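Local coordinates for esterase A (Caulobacter crescentus, PDB 5GKV), which probably hydrolyses esters, with a serine beta-lactamase-like fold that it shares with penicillin-binding proteins, at residues Gly203-Ile208 with His215-Asp220; Arg257-Glu260 with Ala264-His267; Arg304-Asp309 with Asn325-Tyr330; Ser165-His170 with Ile316-Gly321. All coordinates share one frame; numbering follows the deposited sequence.

Contact 1 of 4, residues Gly203-Ile208 with His215-Asp220; sequences GLDLWI and HDRVAD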
loop_
_atom_site.group_PDB
_atom_site.type_symbol
_atom_site.label_atom_id
_atom_site.label_comp_id
_atom_site.label_asym_id
_atom_site.label_seq_id
_atom_site.Cartn_x
_atom_site.Cartn_y
_atom_site.Cartn_z
ATOM N N GLY A 203 -16.180 11.009 -1.632
ATOM C CA GLY A 203 -16.732 9.932 -2.434
ATOM C C GLY A 203 -15.691 8.995 -3.029
ATOM O O GLY A 203 -15.740 8.683 -4.222
ATOM N N LEU A 204 -14.733 8.541 -2.221
ATOM C CA LEU A 204 -13.704 7.613 -2.676
ATOM C C LEU A 204 -14.121 6.191 -2.330
ATOM O O LEU A 204 -14.447 5.901 -1.177
ATOM C CB LEU A 204 -12.346 7.928 -2.040
ATOM C CG LEU A 204 -11.809 9.336 -2.345
ATOM C CD1 LEU A 204 -10.537 9.613 -1.593
ATOM C CD2 LEU A 204 -11.566 9.511 -3.829
ATOM N N ASP A 205 -14.088 5.301 -3.328
ATOM C CA ASP A 205 -14.447 3.900 -3.105
ATOM C C ASP A 205 -13.207 3.147 -2.616
ATOM O O ASP A 205 -12.586 2.355 -3.331
ATOM C CB ASP A 205 -15.031 3.287 -4.378
ATOM C CG ASP A 205 -15.912 2.093 -4.088
ATOM O OD1 ASP A 205 -16.147 1.781 -2.889
ATOM O OD2 ASP A 205 -16.403 1.483 -5.053
ATOM N N LEU A 206 -12.862 3.419 -1.355
ATOM C CA LEU A 206 -11.641 2.927 -0.730
ATOM C C LEU A 206 -11.932 2.701 0.746
ATOM O O LEU A 206 -12.550 3.555 1.396
ATOM C CB LEU A 206 -10.487 3.925 -0.922
ATOM C CG LEU A 206 -9.315 3.790 0.063
ATOM C CD1 LEU A 206 -8.503 2.502 -0.184
ATOM C CD2 LEU A 206 -8.420 5.037 0.056
ATOM N N TRP A 207 -11.491 1.555 1.265
ATOM C CA TRP A 207 -11.917 1.070 2.568
ATOM C C TRP A 207 -10.766 0.365 3.271
ATOM O O TRP A 207 -10.037 -0.417 2.654
ATOM C CB TRP A 207 -13.066 0.060 2.437
ATOM C CG TRP A 207 -14.194 0.485 1.574
ATOM C CD1 TRP A 207 -14.198 0.607 0.210
ATOM C CD2 TRP A 207 -15.523 0.821 2.008
ATOM N NE1 TRP A 207 -15.433 1.021 -0.230
ATOM C CE2 TRP A 207 -16.268 1.154 0.849
ATOM C CE3 TRP A 207 -16.153 0.870 3.258
ATOM C CZ2 TRP A 207 -17.605 1.530 0.906
ATOM C CZ3 TRP A 207 -17.484 1.248 3.313
ATOM C CH2 TRP A 207 -18.196 1.572 2.142
ATOM N N ILE A 208 -10.633 0.596 4.572
ATOM C CA ILE A 208 -9.848 -0.283 5.436
ATOM C C ILE A 208 -10.804 -0.756 6.521
ATOM O O ILE A 208 -11.259 0.048 7.349
ATOM C CB ILE A 208 -8.615 0.414 6.027
ATOM C CG1 ILE A 208 -7.663 0.857 4.904
ATOM C CG2 ILE A 208 -7.895 -0.524 6.993
ATOM C CD1 ILE A 208 -6.418 1.625 5.414
ATOM N N HIS A 215 -19.435 -6.832 0.553
ATOM C CA HIS A 215 -18.639 -8.014 0.220
ATOM C C HIS A 215 -19.010 -8.606 -1.133
ATOM O O HIS A 215 -18.155 -9.204 -1.790
ATOM C CB HIS A 215 -18.771 -9.080 1.304
ATOM C CG HIS A 215 -18.044 -8.740 2.566
ATOM N ND1 HIS A 215 -17.836 -9.654 3.577
ATOM C CD2 HIS A 215 -17.488 -7.579 2.989
ATOM C CE1 HIS A 215 -17.186 -9.070 4.569
ATOM N NE2 HIS A 215 -16.959 -7.812 4.235
ATOM N N ASP A 216 -20.259 -8.435 -1.579
ATOM C CA ASP A 216 -20.685 -9.074 -2.821
ATOM C C ASP A 216 -20.029 -8.472 -4.055
ATOM O O ASP A 216 -20.026 -9.122 -5.107
ATOM C CB ASP A 216 -22.210 -9.019 -2.976
ATOM C CG ASP A 216 -22.934 -9.948 -2.000
ATOM O OD1 ASP A 216 -24.178 -9.813 -1.855
ATOM O OD2 ASP A 216 -22.257 -10.808 -1.379
ATOM N N ARG A 217 -19.476 -7.259 -3.970
ATOM C CA ARG A 217 -18.793 -6.677 -5.125
ATOM C C ARG A 217 -17.274 -6.800 -5.035
ATOM O O ARG A 217 -16.557 -6.162 -5.819
ATOM C CB ARG A 217 -19.212 -5.214 -5.317
ATOM C CG ARG A 217 -18.814 -4.251 -4.207
ATOM C CD ARG A 217 -19.703 -2.991 -4.268
ATOM N NE ARG A 217 -19.359 -1.987 -3.262
ATOM C CZ ARG A 217 -18.503 -0.986 -3.462
ATOM N NH1 ARG A 217 -17.889 -0.856 -4.633
ATOM N NH2 ARG A 217 -18.258 -0.112 -2.496
ATOM N N VAL A 218 -16.775 -7.607 -4.105
ATOM C CA VAL A 218 -15.345 -7.864 -3.981
ATOM C C VAL A 218 -14.945 -8.955 -4.969
ATOM O O VAL A 218 -15.564 -10.025 -5.016
ATOM C CB VAL A 218 -14.993 -8.264 -2.542
ATOM C CG1 VAL A 218 -13.543 -8.784 -2.474
ATOM C CG2 VAL A 218 -15.176 -7.080 -1.623
ATOM N N ALA A 219 -13.895 -8.694 -5.748
ATOM C CA ALA A 219 -13.453 -9.636 -6.768
ATOM C C ALA A 219 -12.861 -10.886 -6.136
ATOM O O ALA A 219 -12.216 -10.819 -5.092
ATOM C CB ALA A 219 -12.404 -8.977 -7.665
ATOM N N ASP A 220 -13.082 -12.035 -6.778
ATOM C CA ASP A 220 -12.266 -13.215 -6.506
ATOM C C ASP A 220 -10.806 -12.928 -6.803
ATOM O O ASP A 220 -10.472 -12.206 -7.743
ATOM C CB ASP A 220 -12.658 -14.402 -7.403
ATOM C CG ASP A 220 -14.032 -14.947 -7.119
ATOM O OD1 ASP A 220 -14.611 -14.645 -6.056
ATOM O OD2 ASP A 220 -14.521 -15.698 -7.985
#
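Asp205 and Arg217 meet in a bidentate, end-on salt bridge between the approach to strand 206-208, an outer strand of a three-stranded antiparallel sheet, and the loop that follows it. The tight part is small and entirely polar. Arg217 NH1 donates to Asp205 OD2 at 2.8 Å and Arg217 NH2 to Asp205 OD1 at 2.9 Å, both with N-H...O angles of 168°. Each oxygen uses its syn lone pair, and the carboxylate and guanidinium lie only 20° from coplanar, so the two bonds together hold both groups flat. Arginine suits the place because it can span a wide gap: the CA atoms of Asp205 and Arg217 are 11.6 Å apart. Its CG is tucked between the backbone N and the carbonyl carbon (chi1 65°), and from there the chain runs out extended to NE. The guanidinium has further partners: NE forms a salt bridge with Glu214 and NH1 also donates to the carbonyl of Asp73. The looser part lies beside Trp207, whose ring is steeply tilted against the guanidinium and comes no nearer than 3.8 Å, between Trp207 NE1 and Arg217 NH2. This is a surface contact, and all three side chains remain partly exposed. Tryptophan still earns its position by its N-H: Trp207 NE1 donates almost straight to Asp205 OD1 at 2.9 Å, in its own ring plane and nearly head-on to the C-O bond.

Contact 2 of 4, residues Arg257-Glu260 with Ala264-His267; sequences RRVE and ANGH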
loop_
_atom_site.group_PDB
_atom_site.type_symbol
_atom_site.label_atom_id
_atom_site.label_comp_id
_atom_site.label_asym_id
_atom_site.label_seq_id
_atom_site.Cartn_x
_atom_site.Cartn_y
_atom_site.Cartn_z
ATOM N N ARG A 257 -11.883 -9.527 5.664
ATOM C CA ARG A 257 -12.337 -8.267 5.084
ATOM C C ARG A 257 -12.800 -7.284 6.151
ATOM O O ARG A 257 -12.519 -6.084 6.055
ATOM C CB ARG A 257 -13.460 -8.534 4.090
ATOM C CG ARG A 257 -12.996 -9.361 2.903
ATOM C CD ARG A 257 -14.139 -9.703 1.975
ATOM N NE ARG A 257 -13.684 -10.645 0.955
ATOM C CZ ARG A 257 -14.486 -11.303 0.123
ATOM N NH1 ARG A 257 -15.802 -11.132 0.181
ATOM N NH2 ARG A 257 -13.972 -12.137 -0.768
ATOM N N ARG A 258 -13.509 -7.779 7.176
ATOM C CA ARG A 258 -14.185 -6.903 8.133
ATOM C C ARG A 258 -13.201 -6.153 9.026
ATOM O O ARG A 258 -13.419 -4.975 9.347
ATOM C CB ARG A 258 -15.156 -7.713 9.008
ATOM C CG ARG A 258 -16.502 -8.066 8.372
ATOM C CD ARG A 258 -17.484 -8.653 9.418
ATOM N NE ARG A 258 -17.172 -10.043 9.769
ATOM C CZ ARG A 258 -17.655 -11.109 9.132
ATOM N NH1 ARG A 258 -18.487 -10.956 8.111
ATOM N NH2 ARG A 258 -17.305 -12.335 9.516
ATOM N N VAL A 259 -12.137 -6.824 9.475
ATOM C CA VAL A 259 -11.208 -6.216 10.428
ATOM C C VAL A 259 -10.339 -5.193 9.708
ATOM O O VAL A 259 -10.452 -5.007 8.491
ATOM C CB VAL A 259 -10.342 -7.280 11.132
ATOM C CG1 VAL A 259 -11.213 -8.194 11.986
ATOM C CG2 VAL A 259 -9.528 -8.096 10.106
ATOM N N GLU A 260 -9.468 -4.517 10.449
ATOM C CA GLU A 260 -8.549 -3.543 9.875
ATOM C C GLU A 260 -7.143 -4.114 9.934
ATOM O O GLU A 260 -6.631 -4.387 11.023
ATOM C CB GLU A 260 -8.603 -2.220 10.631
ATOM C CG GLU A 260 -9.956 -1.558 10.623
ATOM C CD GLU A 260 -9.869 -0.133 11.139
ATOM O OE1 GLU A 260 -8.724 0.390 11.247
ATOM O OE2 GLU A 260 -10.937 0.449 11.433
ATOM N N ALA A 264 -2.322 -4.591 4.760
ATOM C CA ALA A 264 -2.670 -5.673 3.838
ATOM C C ALA A 264 -4.134 -5.821 3.407
ATOM O O ALA A 264 -4.388 -6.533 2.435
ATOM C CB ALA A 264 -2.242 -7.018 4.437
ATOM N N ASN A 265 -5.118 -5.253 4.107
ATOM C CA ASN A 265 -6.497 -5.631 3.788
ATOM C C ASN A 265 -7.364 -4.449 3.367
ATOM O O ASN A 265 -8.596 -4.522 3.460
ATOM C CB ASN A 265 -7.153 -6.392 4.949
ATOM C CG ASN A 265 -7.718 -5.479 6.013
ATOM O OD1 ASN A 265 -7.192 -4.390 6.268
ATOM N ND2 ASN A 265 -8.802 -5.922 6.654
ATOM N N GLY A 266 -6.767 -3.371 2.879
ATOM C CA GLY A 266 -7.562 -2.369 2.196
ATOM C C GLY A 266 -8.244 -2.945 0.966
ATOM O O GLY A 266 -7.761 -3.896 0.339
ATOM N N HIS A 267 -9.390 -2.359 0.624
ATOM C CA HIS A 267 -10.138 -2.679 -0.587
ATOM C C HIS A 267 -10.481 -1.390 -1.320
ATOM O O HIS A 267 -10.962 -0.432 -0.697
ATOM C CB HIS A 267 -11.429 -3.439 -0.257
ATOM C CG HIS A 267 -11.198 -4.853 0.173
ATOM N ND1 HIS A 267 -10.756 -5.177 1.439
ATOM C CD2 HIS A 267 -11.330 -6.025 -0.494
ATOM C CE1 HIS A 267 -10.626 -6.491 1.531
ATOM N NE2 HIS A 267 -10.971 -7.030 0.375
HETATM O O HOH W 1 -10.751 -4.059 4.441
HETATM O O HOH W 2 -10.998 -9.914 -0.135
#
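Asn265 turns its amide back onto the end of helix 253-258. With CG lodged between the backbone N and the carbonyl carbon (chi1 83°), ND2 reaches Val259 O at 2.6 Å. The carbonyl oxygen lies in the amide plane, whereas the N-H arrives from above the carbonyl plane. ND2 also donates to Trp256 O, and OD1 accepts from Ile261 N, so donor and acceptor ends are both spent on main chain. That double role suits asparagine and fixes the flip of its amide. Val259 CG2 adds an apolar neighbour 4.1 Å from Asn265 ND2. Farther along, Arg257 lies across His267, its CG 4.0 Å from His267 CE1. The histidine bonds weakly from ND1 to Asn265 O, while a water at its ring edge lies 2.9 Å from His267 NE2 and accepts from Arg257 NE at 3.0 Å. Glu260 points away, and its carboxylate is held by Thr189 and the backbone of Gly191. Altogether this is a tight helix-to-strand connection, in which the amide of the residue preceding strand 266-268, the middle strand of a three-stranded antiparallel sheet, reaches back to main-chain groups at and just after the helix C-terminus.

Contact 3 of 4, residues Arg304-Asp309 with Asn325-Tyr330; sequences RLRGRD and NEPNFY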
loop_
_atom_site.group_PDB
_atom_site.type_symbol
_atom_site.label_atom_id
_atom_site.label_comp_id
_atom_site.label_asym_id
_atom_site.label_seq_id
_atom_site.Cartn_x
_atom_site.Cartn_y
_atom_site.Cartn_z
ATOM N N ARG A 304 14.464 8.271 4.000
ATOM C CA ARG A 304 14.999 7.926 5.309
ATOM C C ARG A 304 16.270 7.102 5.190
ATOM O O ARG A 304 17.253 7.363 5.900
ATOM C CB ARG A 304 13.950 7.156 6.115
ATOM C CG ARG A 304 13.091 8.029 7.029
ATOM C CD ARG A 304 12.557 9.239 6.303
ATOM N NE ARG A 304 11.739 10.101 7.156
ATOM C CZ ARG A 304 10.773 10.892 6.705
ATOM N NH1 ARG A 304 10.481 10.925 5.396
ATOM N NH2 ARG A 304 10.095 11.652 7.564
ATOM N N LEU A 305 16.263 6.109 4.304
ATOM C CA LEU A 305 17.452 5.320 4.024
ATOM C C LEU A 305 17.253 4.594 2.702
ATOM O O LEU A 305 16.129 4.473 2.198
ATOM C CB LEU A 305 17.758 4.323 5.138
ATOM C CG LEU A 305 16.996 3.007 5.170
ATOM C CD1 LEU A 305 17.710 2.048 6.137
ATOM C CD2 LEU A 305 15.531 3.212 5.556
ATOM N N ARG A 306 18.369 4.096 2.163
ATOM C CA ARG A 306 18.392 3.441 0.864
ATOM C C ARG A 306 19.454 2.353 0.866
ATOM O O ARG A 306 20.529 2.532 1.441
ATOM C CB ARG A 306 18.666 4.456 -0.250
ATOM C CG ARG A 306 18.830 3.825 -1.613
ATOM C CD ARG A 306 19.032 4.868 -2.680
ATOM N NE ARG A 306 19.580 4.261 -3.887
ATOM C CZ ARG A 306 19.732 4.898 -5.039
ATOM N NH1 ARG A 306 19.351 6.163 -5.147
ATOM N NH2 ARG A 306 20.251 4.261 -6.084
ATOM N N GLY A 307 19.152 1.242 0.226
ATOM C CA GLY A 307 20.074 0.124 0.166
ATOM C C GLY A 307 19.299 -1.167 0.022
ATOM O O GLY A 307 18.070 -1.175 -0.096
ATOM N N ARG A 308 20.055 -2.268 0.015
ATOM C CA ARG A 308 19.455 -3.593 -0.090
ATOM C C ARG A 308 18.558 -3.871 1.107
ATOM O O ARG A 308 18.993 -3.787 2.258
ATOM C CB ARG A 308 20.534 -4.678 -0.163
ATOM C CG ARG A 308 20.110 -5.860 -1.019
ATOM C CD ARG A 308 20.312 -5.479 -2.480
ATOM N NE ARG A 308 19.571 -6.316 -3.415
ATOM C CZ ARG A 308 19.441 -6.021 -4.704
ATOM N NH1 ARG A 308 20.001 -4.911 -5.183
ATOM N NH2 ARG A 308 18.758 -6.826 -5.509
ATOM N N ASP A 309 17.317 -4.243 0.838
ATOM C CA ASP A 309 16.405 -4.570 1.919
ATOM C C ASP A 309 16.660 -5.994 2.387
ATOM O O ASP A 309 16.952 -6.884 1.582
ATOM C CB ASP A 309 14.955 -4.407 1.458
ATOM C CG ASP A 309 13.973 -4.405 2.612
ATOM O OD1 ASP A 309 13.654 -3.313 3.120
ATOM O OD2 ASP A 309 13.497 -5.495 2.988
ATOM N N ASN A 325 10.615 6.015 -5.733
ATOM C CA ASN A 325 10.630 5.350 -7.035
ATOM C C ASN A 325 12.033 4.878 -7.408
ATOM O O ASN A 325 12.225 3.716 -7.786
ATOM C CB ASN A 325 10.040 6.285 -8.095
ATOM C CG ASN A 325 9.692 5.559 -9.396
ATOM O OD1 ASN A 325 9.452 4.347 -9.410
ATOM N ND2 ASN A 325 9.670 6.307 -10.490
ATOM N N GLU A 326 13.035 5.746 -7.286
ATOM C CA GLU A 326 14.416 5.324 -7.506
ATOM C C GLU A 326 14.772 4.288 -6.454
ATOM O O GLU A 326 14.307 4.391 -5.312
ATOM C CB GLU A 326 15.376 6.515 -7.432
ATOM C CG GLU A 326 15.168 7.389 -6.203
ATOM C CD GLU A 326 16.261 8.444 -6.047
ATOM O OE1 GLU A 326 16.268 9.127 -5.013
ATOM O OE2 GLU A 326 17.109 8.581 -6.961
ATOM N N PRO A 327 15.626 3.309 -6.813
ATOM C CA PRO A 327 16.346 3.186 -8.083
ATOM C C PRO A 327 15.698 2.244 -9.101
ATOM O O PRO A 327 16.321 1.936 -10.115
ATOM C CB PRO A 327 17.691 2.606 -7.637
ATOM C CG PRO A 327 17.289 1.631 -6.569
ATOM C CD PRO A 327 16.086 2.291 -5.851
ATOM N N ASN A 328 14.479 1.767 -8.845
ATOM C CA ASN A 328 13.918 0.749 -9.723
ATOM C C ASN A 328 12.970 1.313 -10.770
ATOM O O ASN A 328 12.786 0.680 -11.818
ATOM C CB ASN A 328 13.207 -0.320 -8.883
ATOM C CG ASN A 328 14.119 -0.918 -7.819
ATOM O OD1 ASN A 328 15.074 -1.615 -8.145
ATOM N ND2 ASN A 328 13.830 -0.637 -6.540
ATOM N N PHE A 329 12.375 2.478 -10.514
ATOM C CA PHE A 329 11.541 3.193 -11.484
ATOM C C PHE A 329 10.336 2.367 -11.930
ATOM O O PHE A 329 9.895 2.443 -13.080
ATOM C CB PHE A 329 12.380 3.658 -12.679
ATOM C CG PHE A 329 13.418 4.667 -12.292
ATOM C CD1 PHE A 329 13.090 6.013 -12.211
ATOM C CD2 PHE A 329 14.704 4.262 -11.947
ATOM C CE1 PHE A 329 14.038 6.955 -11.808
ATOM C CE2 PHE A 329 15.657 5.198 -11.544
ATOM C CZ PHE A 329 15.323 6.541 -11.477
ATOM N N TYR A 330 9.773 1.601 -11.003
ATOM C CA TYR A 330 8.546 0.883 -11.307
ATOM C C TYR A 330 7.326 1.793 -11.357
ATOM O O TYR A 330 6.273 1.339 -11.813
ATOM C CB TYR A 330 8.322 -0.226 -10.283
ATOM C CG TYR A 330 9.388 -1.294 -10.319
ATOM C CD1 TYR A 330 9.908 -1.758 -11.534
ATOM C CD2 TYR A 330 9.864 -1.854 -9.141
ATOM C CE1 TYR A 330 10.879 -2.755 -11.559
ATOM C CE2 TYR A 330 10.831 -2.842 -9.158
ATOM C CZ TYR A 330 11.331 -3.288 -10.356
ATOM O OH TYR A 330 12.285 -4.277 -10.340
HETATM O O HOH W 3 18.275 8.274 -3.374
#
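Arg306 reaches out from the two-stranded antiparallel ladder of strands 305-306 and 315-318 to meet Glu326 and Pro327 in the loop after strand 323-324. Three kinds of interaction join them. The first is ionic and weak: Arg306 NH1 and Glu326 OE2 form a long salt bridge of 3.8 Å, with the guanidinium and carboxylate planes 62° apart, so the two groups do not pair flat. Each charge has another partner as well, Glu315 for Arg306 NE and Arg324 for Glu326 OE1. The second kind is mediated by water. A molecule at the guanidinium edge accepts from Arg306 NH1 at 3.0 Å and donates to Glu326 OE1 at 2.7 Å, so that the two charged groups are also joined through water. The third is packing, because Pro327 slides past the arginine and puts CD over one face of the guanidinium. A flat cation tolerates a saturated ring there, since its hydrogen bonds are made round the edge. The extended arginine chain, with CG anti to the backbone N (chi1 175°), carries the guanidinium across; the peptide bond before Pro327 is cis, which probably helps set the proline beside the glutamate. Arginine suits this exposed place, where its charge can probably be met by solvent as well as by the carboxylates. The nearest approach of all is Pro327 CB to Arg306 NH2, at 3.4 Å.

Contact 4 of 4, residues Ser165-His170 with Ile316-Gly321; sequences SASGYH and ISWGAG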
loop_
_atom_site.group_PDB
_atom_site.type_symbol
_atom_site.label_atom_id
_atom_site.label_comp_id
_atom_site.label_asym_id
_atom_site.label_seq_id
_atom_site.Cartn_x
_atom_site.Cartn_y
_atom_site.Cartn_z
ATOM N N SER A 165 20.786 0.247 9.871
ATOM C CA SER A 165 21.687 -0.688 9.215
ATOM C C SER A 165 21.157 -0.927 7.809
ATOM O O SER A 165 21.617 -0.298 6.851
ATOM C CB SER A 165 21.812 -1.990 10.018
ATOM O OG SER A 165 20.554 -2.622 10.237
ATOM N N ALA A 166 20.186 -1.825 7.679
ATOM C CA ALA A 166 19.430 -1.979 6.447
ATOM C C ALA A 166 17.953 -2.084 6.802
ATOM O O ALA A 166 17.590 -2.595 7.869
ATOM C CB ALA A 166 19.890 -3.208 5.641
ATOM N N SER A 167 17.099 -1.562 5.921
ATOM C CA SER A 167 15.672 -1.786 6.109
ATOM C C SER A 167 15.367 -3.272 5.955
ATOM O O SER A 167 16.051 -4.004 5.228
ATOM C CB SER A 167 14.848 -0.958 5.106
ATOM O OG SER A 167 15.187 -1.310 3.770
ATOM N N GLY A 168 14.377 -3.733 6.713
ATOM C CA GLY A 168 13.894 -5.095 6.600
ATOM C C GLY A 168 12.380 -5.078 6.569
ATOM O O GLY A 168 11.718 -5.050 7.611
ATOM N N TYR A 169 11.840 -5.072 5.360
ATOM C CA TYR A 169 10.418 -4.844 5.135
ATOM C C TYR A 169 9.546 -5.667 6.078
ATOM O O TYR A 169 9.754 -6.869 6.245
ATOM C CB TYR A 169 10.111 -5.188 3.682
ATOM C CG TYR A 169 8.660 -5.025 3.279
ATOM C CD1 TYR A 169 8.074 -3.765 3.220
ATOM C CD2 TYR A 169 7.898 -6.128 2.897
ATOM C CE1 TYR A 169 6.738 -3.611 2.814
ATOM C CE2 TYR A 169 6.577 -5.984 2.483
ATOM C CZ TYR A 169 6.010 -4.728 2.451
ATOM O OH TYR A 169 4.712 -4.605 2.040
ATOM N N HIS A 170 8.586 -4.995 6.722
ATOM C CA HIS A 170 7.617 -5.568 7.649
ATOM C C HIS A 170 6.303 -5.811 6.903
ATOM O O HIS A 170 5.458 -4.905 6.876
ATOM C CB HIS A 170 7.331 -4.611 8.812
ATOM C CG HIS A 170 8.502 -4.317 9.711
ATOM N ND1 HIS A 170 9.791 -4.143 9.251
ATOM C CD2 HIS A 170 8.553 -4.109 11.050
ATOM C CE1 HIS A 170 10.587 -3.867 10.271
ATOM N NE2 HIS A 170 9.858 -3.835 11.372
ATOM N N ILE A 316 15.969 -0.564 -2.161
ATOM C CA ILE A 316 14.789 0.264 -1.923
ATOM C C ILE A 316 15.206 1.560 -1.246
ATOM O O ILE A 316 16.051 1.565 -0.339
ATOM C CB ILE A 316 13.725 -0.476 -1.074
ATOM C CG1 ILE A 316 13.283 -1.755 -1.789
ATOM C CG2 ILE A 316 12.516 0.446 -0.754
ATOM C CD1 ILE A 316 12.349 -2.646 -0.954
ATOM N N SER A 317 14.619 2.662 -1.707
ATOM C CA SER A 317 14.685 3.953 -1.039
ATOM C C SER A 317 13.349 4.141 -0.326
ATOM O O SER A 317 12.302 4.219 -0.975
ATOM C CB SER A 317 14.942 5.069 -2.052
ATOM O OG SER A 317 14.832 6.369 -1.481
ATOM N N TRP A 318 13.382 4.183 1.002
ATOM C CA TRP A 318 12.176 4.314 1.818
ATOM C C TRP A 318 11.997 5.749 2.292
ATOM O O TRP A 318 12.937 6.343 2.837
ATOM C CB TRP A 318 12.244 3.404 3.047
ATOM C CG TRP A 318 12.045 1.943 2.789
ATOM C CD1 TRP A 318 12.978 0.951 2.917
ATOM C CD2 TRP A 318 10.821 1.302 2.403
ATOM N NE1 TRP A 318 12.413 -0.264 2.621
ATOM C CE2 TRP A 318 11.088 -0.075 2.301
ATOM C CE3 TRP A 318 9.521 1.768 2.129
ATOM C CZ2 TRP A 318 10.112 -1.000 1.927
ATOM C CZ3 TRP A 318 8.552 0.851 1.756
ATOM C CH2 TRP A 318 8.848 -0.520 1.662
ATOM N N GLY A 319 10.789 6.287 2.099
ATOM C CA GLY A 319 10.288 7.399 2.876
ATOM C C GLY A 319 9.634 6.899 4.150
ATOM O O GLY A 319 9.884 5.784 4.613
ATOM N N ALA A 320 8.761 7.734 4.718
ATOM C CA ALA A 320 8.059 7.378 5.958
ATOM C C ALA A 320 6.825 6.525 5.633
ATOM O O ALA A 320 5.670 6.950 5.753
ATOM C CB ALA A 320 7.694 8.631 6.746
ATOM N N GLY A 321 7.099 5.276 5.243
ATOM C CA GLY A 321 6.087 4.319 4.844
ATOM C C GLY A 321 5.834 4.236 3.350
ATOM O O GLY A 321 5.396 3.185 2.867
HETATM O O HOH W 4 16.505 0.673 2.457
#
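Trp318 meets Ser167 and Tyr169 in the buried seam between strand 315-318 and the loop before helix 173-186, probably part of the active-site wall of this penicillin-binding-protein-like fold. The rings of Tyr169 and Trp318 lie almost parallel, their planes 3° apart, yet neither sits over the other. They meet rim to rim, with 5.9 Å between the tyrosine centroid and that of the six-membered indole ring. Tyr169 CD1 touches Trp318 CZ2 at 3.7 Å, a purely apolar contact suited to two broad aromatic side chains. With CG anti to the backbone N (chi1 179°), the tyrosine ring swings out beside the indole and its OH arrives at Lys83 NZ. Its side chain also touches Ser80. Ser80 and Lys83 are spaced as in the Ser-X-X-Lys motif of the family; with its OH hydrogen-bonded to that lysine, Tyr169 is probably the counterpart of the active-site tyrosine of relatives. His128 meets both aromatic rings, its plane at about 45° to each. Ile316 CG2 lies against one face of the indole, 3.4 Å above its plane and toward the rim. At the pyrrole edge stands Ser167, with OG near the ring plane and 3.2 Å from Trp318 NE1. A small hydroxyl fits this buried place because it can serve several polar neighbours, and here its strongest partner is Asp309. A water also donates to Ser167 OG at 2.7 Å and to Ile316 O at 3.0 Å.

How the contacts relate
Contact 4 is buried, contact 2 partly so, and contacts 1 and 3 lie at the surface. Contacts 1 and 2 share one sheet, where strands 206-208 and 266-268 are neighbours and Trp207 N probably bonds to His267 O. Contacts 3 and 4 share the ladder of 305-306 and 315-318, on the other side of the chain's centre, where Asp309 probably bonds to Ser167. Their chemistry differs with their place. The surface pair rely on arginine and carboxylate, flat and close in contact 1 but long and water-bridged in contact 3. Contact 2 uses a side-chain amide on main chain, and contact 4 two nearly parallel aromatic rings meeting at their rims, with a buried serine beside them.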